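Uncharacterized protein from Bombyx mori is an aldo-keto reductase, AKR2E5 of the silkworm, and probably reduces carbonyl compounds with a nicotinamide cofactor, as its relatives do. Local coordinates of one contact, PDB 5AZ0 (chain A, 2.20 Å), residues P18-G23 and I64-I69, beside the matching contact of the related aldo-keto reductase 2E from Bombyx mori, PDB 3WCZ (chain B, 1.30 Å), residues P17-G22 and A47-I52. One frame, after least-squares fit of the local backbone (RMSD 0.51 Å); residues are numbered along the deposited sequences.

Structure 1 (5AZ0); sequences PALGYG and IGYRHI. With ACT (acetate ion), chain C.
The imidazole of His-68 has Gly-21 over one face and Pro-18 O at its edge, where the first two strands of the TIM barrel, 22-23 and 68-70, start side by side and parallel. Its CG lies anti to the backbone N (chi1 177°), which brings ND1 within 2.9 Å of Pro-18 O in a nearly straight bond, the oxygen in the ring plane. Gly-21 CA is 3.8 Å from the ring centroid, a CH-pi contact, and CB of His-68 packs on CB of Pro-18 at 3.7 Å. A backbone hydrogen bond between the strands runs from Tyr-22 N to His-68 O at 2.8 Å. Next to it CD2 of Leu-20 meets CE2 of Tyr-66 at 3.9 Å, and CB of Tyr-22 comes up to CD2 of the same ring; Tyr-66 OH bonds to Val-284 O. This part is buried. Beyond it, water 1 bridges Leu-20 O and Arg-67 N, and the partly exposed Arg-67 runs outward, NH1 2.8 Å from Tyr-66 O; NE and NH2 hydrogen-bond to an acetate, probably from the crystallisation liquor.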
loop_
_atom_site.group_PDB
_atom_site.type_symbol
_atom_site.label_atom_id
_atom_site.label_comp_id
_atom_site.label_asym_id
_atom_site.label_seq_id
_atom_site.Cartn_x
_atom_site.Cartn_y
_atom_site.Cartn_z
ATOM N N PRO A 18 6.064 -10.579 0.397
ATOM C CA PRO A 18 5.926 -10.771 1.855
ATOM C C PRO A 18 4.643 -10.155 2.350
ATOM O O PRO A 18 4.286 -9.000 1.949
ATOM C CB PRO A 18 7.158 -10.021 2.439
ATOM C CG PRO A 18 8.188 -10.060 1.332
ATOM C CD PRO A 18 7.355 -9.920 0.052
ATOM N N ALA A 19 3.994 -10.883 3.256
ATOM C CA ALA A 19 2.638 -10.553 3.750
ATOM C C ALA A 19 2.534 -9.321 4.578
ATOM O O ALA A 19 1.426 -8.823 4.854
ATOM C CB ALA A 19 2.118 -11.678 4.532
ATOM N N LEU A 20 3.689 -8.786 4.976
ATOM C CA LEU A 20 3.753 -7.518 5.662
ATOM C C LEU A 20 4.819 -6.677 5.004
ATOM O O LEU A 20 5.838 -7.198 4.573
ATOM C CB LEU A 20 4.094 -7.793 7.086
ATOM C CG LEU A 20 4.090 -6.689 8.121
ATOM C CD1 LEU A 20 2.651 -6.416 8.483
ATOM C CD2 LEU A 20 4.859 -7.238 9.352
ATOM N N GLY A 21 4.524 -5.397 4.834
ATOM C CA GLY A 21 5.438 -4.427 4.241
ATOM C C GLY A 21 5.591 -3.176 5.100
ATOM O O GLY A 21 4.667 -2.808 5.848
ATOM N N TYR A 22 6.762 -2.533 4.982
ATOM C CA TYR A 22 7.101 -1.341 5.714
ATOM C C TYR A 22 6.641 -0.111 4.934
ATOM O O TYR A 22 7.174 0.207 3.883
ATOM C CB TYR A 22 8.653 -1.329 6.017
ATOM C CG TYR A 22 9.123 -0.169 6.846
ATOM C CD1 TYR A 22 9.401 1.068 6.271
ATOM C CD2 TYR A 22 9.284 -0.303 8.215
ATOM C CE1 TYR A 22 9.831 2.145 7.058
ATOM C CE2 TYR A 22 9.701 0.769 8.999
ATOM C CZ TYR A 22 9.999 1.958 8.426
ATOM O OH TYR A 22 10.339 2.986 9.260
ATOM N N GLY A 23 5.650 0.594 5.450
ATOM C CA GLY A 23 5.143 1.794 4.837
ATOM C C GLY A 23 6.059 3.021 4.974
ATOM O O GLY A 23 6.752 3.180 5.974
ATOM N N ILE A 64 15.708 -6.787 11.787
ATOM C CA ILE A 64 14.903 -7.921 12.385
ATOM C C ILE A 64 14.261 -8.898 11.420
ATOM O O ILE A 64 13.814 -9.971 11.868
ATOM C CB ILE A 64 13.838 -7.477 13.417
ATOM C CG1 ILE A 64 12.698 -6.660 12.785
ATOM C CG2 ILE A 64 14.514 -6.646 14.519
ATOM C CD1 ILE A 64 11.586 -6.276 13.759
ATOM N N GLY A 65 14.190 -8.550 10.119
ATOM C CA GLY A 65 13.657 -9.482 9.093
ATOM C C GLY A 65 12.561 -8.978 8.117
ATOM O O GLY A 65 12.023 -9.744 7.382
ATOM N N TYR A 66 12.263 -7.701 8.092
ATOM C CA TYR A 66 11.369 -7.157 7.069
ATOM C C TYR A 66 12.179 -7.120 5.749
ATOM O O TYR A 66 13.376 -6.762 5.714
ATOM C CB TYR A 66 10.944 -5.764 7.395
ATOM C CG TYR A 66 9.848 -5.560 8.418
ATOM C CD1 TYR A 66 10.001 -5.903 9.781
ATOM C CD2 TYR A 66 8.662 -4.896 8.045
ATOM C CE1 TYR A 66 8.993 -5.556 10.727
ATOM C CE2 TYR A 66 7.682 -4.616 8.944
ATOM C CZ TYR A 66 7.829 -4.917 10.298
ATOM O OH TYR A 66 6.740 -4.554 11.121
ATOM N N ARG A 67 11.523 -7.540 4.698
ATOM C CA ARG A 67 12.039 -7.480 3.329
ATOM C C ARG A 67 11.230 -6.645 2.335
ATOM O O ARG A 67 11.787 -6.213 1.304
ATOM C CB ARG A 67 12.134 -8.877 2.841
ATOM C CG ARG A 67 13.079 -9.774 3.670
ATOM C CD ARG A 67 14.539 -9.277 3.633
ATOM N NE ARG A 67 15.433 -10.075 4.496
ATOM C CZ ARG A 67 15.848 -9.701 5.708
ATOM N NH1 ARG A 67 15.505 -8.536 6.271
ATOM N NH2 ARG A 67 16.671 -10.505 6.357
ATOM N N HIS A 68 9.973 -6.336 2.698
ATOM C CA HIS A 68 9.029 -5.661 1.843
ATOM C C HIS A 68 8.963 -4.206 2.242
ATOM O O HIS A 68 8.616 -3.865 3.372
ATOM C CB HIS A 68 7.655 -6.394 1.920
ATOM C CG HIS A 68 6.526 -5.793 1.134
ATOM N ND1 HIS A 68 5.317 -6.464 1.006
ATOM C CD2 HIS A 68 6.399 -4.630 0.422
ATOM C CE1 HIS A 68 4.477 -5.706 0.320
ATOM N NE2 HIS A 68 5.105 -4.598 -0.053
ATOM N N ILE A 69 9.298 -3.337 1.284
ATOM C CA ILE A 69 9.297 -1.911 1.448
ATOM C C ILE A 69 8.370 -1.253 0.407
ATOM O O ILE A 69 8.571 -1.402 -0.773
ATOM C CB ILE A 69 10.731 -1.350 1.227
ATOM C CG1 ILE A 69 11.728 -1.951 2.200
ATOM C CG2 ILE A 69 10.735 0.170 1.407
ATOM C CD1 ILE A 69 13.169 -1.683 1.753
HETATM C C ACT C . 16.995 -13.239 3.799
HETATM O O ACT C . 15.891 -12.700 3.435
HETATM O OXT ACT C . 17.779 -12.725 4.641
HETATM C CH3 ACT C . 17.424 -14.552 3.209
HETATM O O HOH W 1 8.552 -7.690 5.069
#

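Structure 2 (3WCZ); sequences PIVALG and AGYRHI. With NAP (NADP nicotinamide-adenine-dinucleotide phosphate), chain D.
Ala-20 covers a face of the His-51 imidazole and Pro-17 O meets its edge. With CG anti to the backbone N (chi1 -176°), ND1 reaches Pro-17 O at 3.0 Å in a nearly straight bond, the oxygen in the ring plane, while NE2 bonds to Thr-85 OG1. CB of Ala-20 is 3.5 Å from the ring centroid, a CH-pi contact, and CB of His-51 packs on CB of Pro-17 at 3.8 Å. A backbone hydrogen bond between the strands runs from Leu-21 N to His-51 O at 3.0 Å. Beside it CG1 of Val-19 meets CE2 of Tyr-49 at 4.0 Å, and CB of Leu-21 comes up to CD2 of that ring; Tyr-49 OH bonds to Ile-266 O. All this is buried. On the looser side water 2 bridges Val-19 O and Arg-50 N, and the partly exposed Arg-50 runs outward, NH1 2.8 Å from Tyr-49 O. Past Leu-21, Gly-22 belongs to the cofactor site: its CA lies 3.3 Å from O2D of NADP, and a side chain there would hit the ribose.

Structure 1 against structure 2
Ala-19(A) stands against Ile-18(B), whose CG1, CG2 and CD1 have no counterpart; neither touches across the contact. CG of Leu-20(A) and CG1 of Val-19(B) fall 0.7 Å apart; CD1 and CD2 of the leucine and CG2 of the valine have no match, yet both touch the tyrosine, Tyr-66(A) or Tyr-49(B). Ala-20(B) carries a methyl over the imidazole that Gly-21(A) lacks: its CB lies 3.6 Å from CG of His-51(B) and probably fills that face more closely. Tyr-22(A) and Leu-21(B) start alike, CG atoms 0.4 Å apart, and CB of each touches the ring, Tyr-22(A) CB to Tyr-66(A) CD2 4.1 Å and Leu-21(B) CB to Tyr-49(B) CD2 3.9 Å; CE1, CZ and OH are the tyrosine's alone. Ile-64(A) and Ala-47(B) stand 1.1 Å apart at CA, the isoleucine with three further carbons. The carbonyl O atoms of Arg-67(A) and Arg-50(B) stand 1.5 Å apart. The side chains of Arg-67(A), His-68(A), Arg-50(B) and His-51(B) keep their place, as do the bonds at histidine ND1 and O and the bridging water. NADP, touching Gly-22(B), is in structure 2 only; in structure 1 acetate lies wholly or partly there. Ile-69(A) and Ile-52(B) are modelled with chi2 165° and -65°, their CD1 atoms 2.5 Å apart.

Structure 2 (3WCZ)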
loop_
_atom_site.group_PDB
_atom_site.type_symbol
_atom_site.label_atom_id
_atom_site.label_comp_id
_atom_site.label_asym_id
_atom_site.label_seq_id
_atom_site.Cartn_x
_atom_site.Cartn_y
_atom_site.Cartn_z
ATOM N N PRO B 17 6.339 -10.725 0.245
ATOM C CA PRO B 17 6.220 -10.855 1.700
ATOM C C PRO B 17 4.982 -10.157 2.185
ATOM O O PRO B 17 4.686 -9.050 1.718
ATOM C CB PRO B 17 7.480 -10.154 2.230
ATOM C CG PRO B 17 8.429 -10.132 1.038
ATOM C CD PRO B 17 7.554 -10.006 -0.167
ATOM N N ILE B 18 4.274 -10.750 3.138
ATOM C CA ILE B 18 2.952 -10.286 3.502
ATOM C C ILE B 18 2.893 -9.199 4.590
ATOM O O ILE B 18 1.824 -8.818 5.009
ATOM C CB ILE B 18 2.016 -11.465 3.852
ATOM C CG1 ILE B 18 2.453 -12.119 5.145
ATOM C CG2 ILE B 18 2.004 -12.438 2.672
ATOM C CD1 ILE B 18 1.650 -13.370 5.414
ATOM N N VAL B 19 4.050 -8.700 5.027
ATOM C CA VAL B 19 4.116 -7.457 5.795
ATOM C C VAL B 19 5.067 -6.519 5.067
ATOM O O VAL B 19 6.153 -6.929 4.704
ATOM C CB VAL B 19 4.613 -7.675 7.239
ATOM C CG1 VAL B 19 4.659 -6.379 7.973
ATOM C CG2 VAL B 19 3.716 -8.705 7.980
ATOM N N ALA B 20 4.646 -5.274 4.855
ATOM C CA ALA B 20 5.486 -4.240 4.261
ATOM C C ALA B 20 5.695 -3.099 5.220
ATOM O O ALA B 20 4.767 -2.685 5.916
ATOM C CB ALA B 20 4.851 -3.717 2.972
ATOM N N LEU B 21 6.915 -2.578 5.243
ATOM C CA LEU B 21 7.167 -1.329 5.959
ATOM C C LEU B 21 6.594 -0.144 5.201
ATOM O O LEU B 21 6.934 0.064 4.036
ATOM C CB LEU B 21 8.657 -1.107 6.170
ATOM C CG LEU B 21 8.995 0.201 6.907
ATOM C CD1 LEU B 21 8.620 0.124 8.397
ATOM C CD2 LEU B 21 10.441 0.579 6.765
ATOM N N GLY B 22 5.734 0.630 5.841
ATOM C CA GLY B 22 5.274 1.863 5.243
ATOM C C GLY B 22 6.261 3.000 5.380
ATOM O O GLY B 22 6.884 3.170 6.434
ATOM N N ALA B 47 15.375 -6.359 11.258
ATOM C CA ALA B 47 14.361 -7.093 12.026
ATOM C C ALA B 47 13.654 -8.175 11.236
ATOM O O ALA B 47 12.764 -8.852 11.761
ATOM C CB ALA B 47 13.331 -6.122 12.591
ATOM N N GLY B 48 14.035 -8.368 9.979
ATOM C CA GLY B 48 13.445 -9.414 9.156
ATOM C C GLY B 48 12.479 -9.017 8.060
ATOM O O GLY B 48 12.050 -9.868 7.290
ATOM N N TYR B 49 12.159 -7.731 7.958
ATOM C CA TYR B 49 11.323 -7.291 6.840
ATOM C C TYR B 49 12.080 -7.496 5.534
ATOM O O TYR B 49 13.306 -7.281 5.455
ATOM C CB TYR B 49 11.001 -5.801 6.922
ATOM C CG TYR B 49 10.034 -5.345 7.962
ATOM C CD1 TYR B 49 10.326 -5.459 9.319
ATOM C CD2 TYR B 49 8.850 -4.709 7.604
ATOM C CE1 TYR B 49 9.463 -4.969 10.284
ATOM C CE2 TYR B 49 7.987 -4.199 8.560
ATOM C CZ TYR B 49 8.286 -4.342 9.895
ATOM O OH TYR B 49 7.442 -3.821 10.837
ATOM N N ARG B 50 11.319 -7.857 4.511
ATOM C CA ARG B 50 11.845 -7.996 3.169
ATOM C C ARG B 50 10.954 -7.265 2.175
ATOM O O ARG B 50 11.081 -7.494 0.968
ATOM C CB ARG B 50 11.934 -9.476 2.785
ATOM C CG ARG B 50 12.923 -10.288 3.649
ATOM C CD ARG B 50 14.350 -9.802 3.481
ATOM N NE ARG B 50 15.318 -10.582 4.259
ATOM C CZ ARG B 50 15.803 -10.211 5.436
ATOM N NH1 ARG B 50 15.388 -9.097 6.018
ATOM N NH2 ARG B 50 16.719 -10.979 6.042
ATOM N N HIS B 51 10.020 -6.458 2.629
ATOM C CA HIS B 51 9.123 -5.717 1.742
ATOM C C HIS B 51 9.016 -4.287 2.252
ATOM O O HIS B 51 8.706 -4.078 3.421
ATOM C CB HIS B 51 7.747 -6.427 1.702
ATOM C CG HIS B 51 6.725 -5.834 0.764
ATOM N ND1 HIS B 51 5.476 -6.393 0.623
ATOM C CD2 HIS B 51 6.724 -4.749 -0.051
ATOM C CE1 HIS B 51 4.756 -5.692 -0.228
ATOM N NE2 HIS B 51 5.494 -4.692 -0.667
ATOM N N ILE B 52 9.314 -3.320 1.370
ATOM C CA ILE B 52 9.224 -1.893 1.678
ATOM C C ILE B 52 8.229 -1.272 0.711
ATOM O O ILE B 52 8.337 -1.531 -0.488
ATOM C CB ILE B 52 10.565 -1.155 1.514
ATOM C CG1 ILE B 52 11.719 -1.890 2.213
ATOM C CG2 ILE B 52 10.424 0.276 1.996
ATOM C CD1 ILE B 52 11.631 -1.997 3.720
HETATM P PA NAP D . -0.138 3.572 9.861
HETATM O O1A NAP D . 0.859 2.517 9.618
HETATM O O2A NAP D . -1.565 3.376 9.691
HETATM O O5B NAP D . 0.074 4.314 11.218
HETATM C C5B NAP D . 1.331 4.784 11.600
HETATM C C4B NAP D . 1.369 5.387 12.996
HETATM O O4B NAP D . 1.229 4.340 13.975
HETATM C C3B NAP D . 2.584 6.156 13.349
HETATM O O3B NAP D . 2.169 7.249 14.132
HETATM C C2B NAP D . 3.369 5.199 14.110
HETATM O O2B NAP D . 4.293 5.784 15.006
HETATM C C1B NAP D . 2.328 4.403 14.851
HETATM N N9A NAP D . 2.660 3.032 15.177
HETATM C C8A NAP D . 3.301 2.164 14.366
HETATM N N7A NAP D . 3.351 0.959 14.896
HETATM C C5A NAP D . 2.727 1.023 16.115
HETATM C C6A NAP D . 2.473 0.082 17.117
HETATM N N6A NAP D . 2.889 -1.252 17.068
HETATM N N1A NAP D . 1.814 0.523 18.203
HETATM C C2A NAP D . 1.407 1.789 18.299
HETATM N N3A NAP D . 1.621 2.717 17.351
HETATM C C4A NAP D . 2.275 2.323 16.248
HETATM O O3 NAP D . 0.307 4.807 8.910
HETATM P PN NAP D . 0.084 5.326 7.420
HETATM O O1N NAP D . 1.357 6.002 7.063
HETATM O O2N NAP D . -1.186 6.099 7.390
HETATM O O5D NAP D . -0.140 4.045 6.506
HETATM C C5D NAP D . 0.849 3.080 6.369
HETATM C C4D NAP D . 1.549 3.038 5.005
HETATM O O4D NAP D . 0.643 2.698 3.971
HETATM C C3D NAP D . 2.120 4.342 4.550
HETATM O O3D NAP D . 3.273 4.719 5.275
HETATM C C2D NAP D . 2.320 4.096 3.138
HETATM O O2D NAP D . 3.424 3.261 2.927
HETATM C C1D NAP D . 1.028 3.395 2.781
HETATM N N1N NAP D . -0.109 4.206 2.329
HETATM C C2N NAP D . -0.480 4.184 1.035
HETATM C C3N NAP D . -1.554 4.929 0.616
HETATM C C7N NAP D . -1.929 4.812 -0.812
HETATM O O7N NAP D . -1.612 3.821 -1.514
HETATM N N7N NAP D . -2.759 5.762 -1.289
HETATM C C4N NAP D . -2.241 5.782 1.501
HETATM C C5N NAP D . -1.861 5.787 2.850
HETATM C C6N NAP D . -0.790 4.981 3.214
HETATM P P2B NAP D . 5.855 5.428 14.987
HETATM O O1X NAP D . 6.442 6.362 16.064
HETATM O O2X NAP D . 6.005 4.025 15.386
HETATM O O3X NAP D . 6.368 5.735 13.602
HETATM O O HOH W 2 8.577 -8.207 5.028
#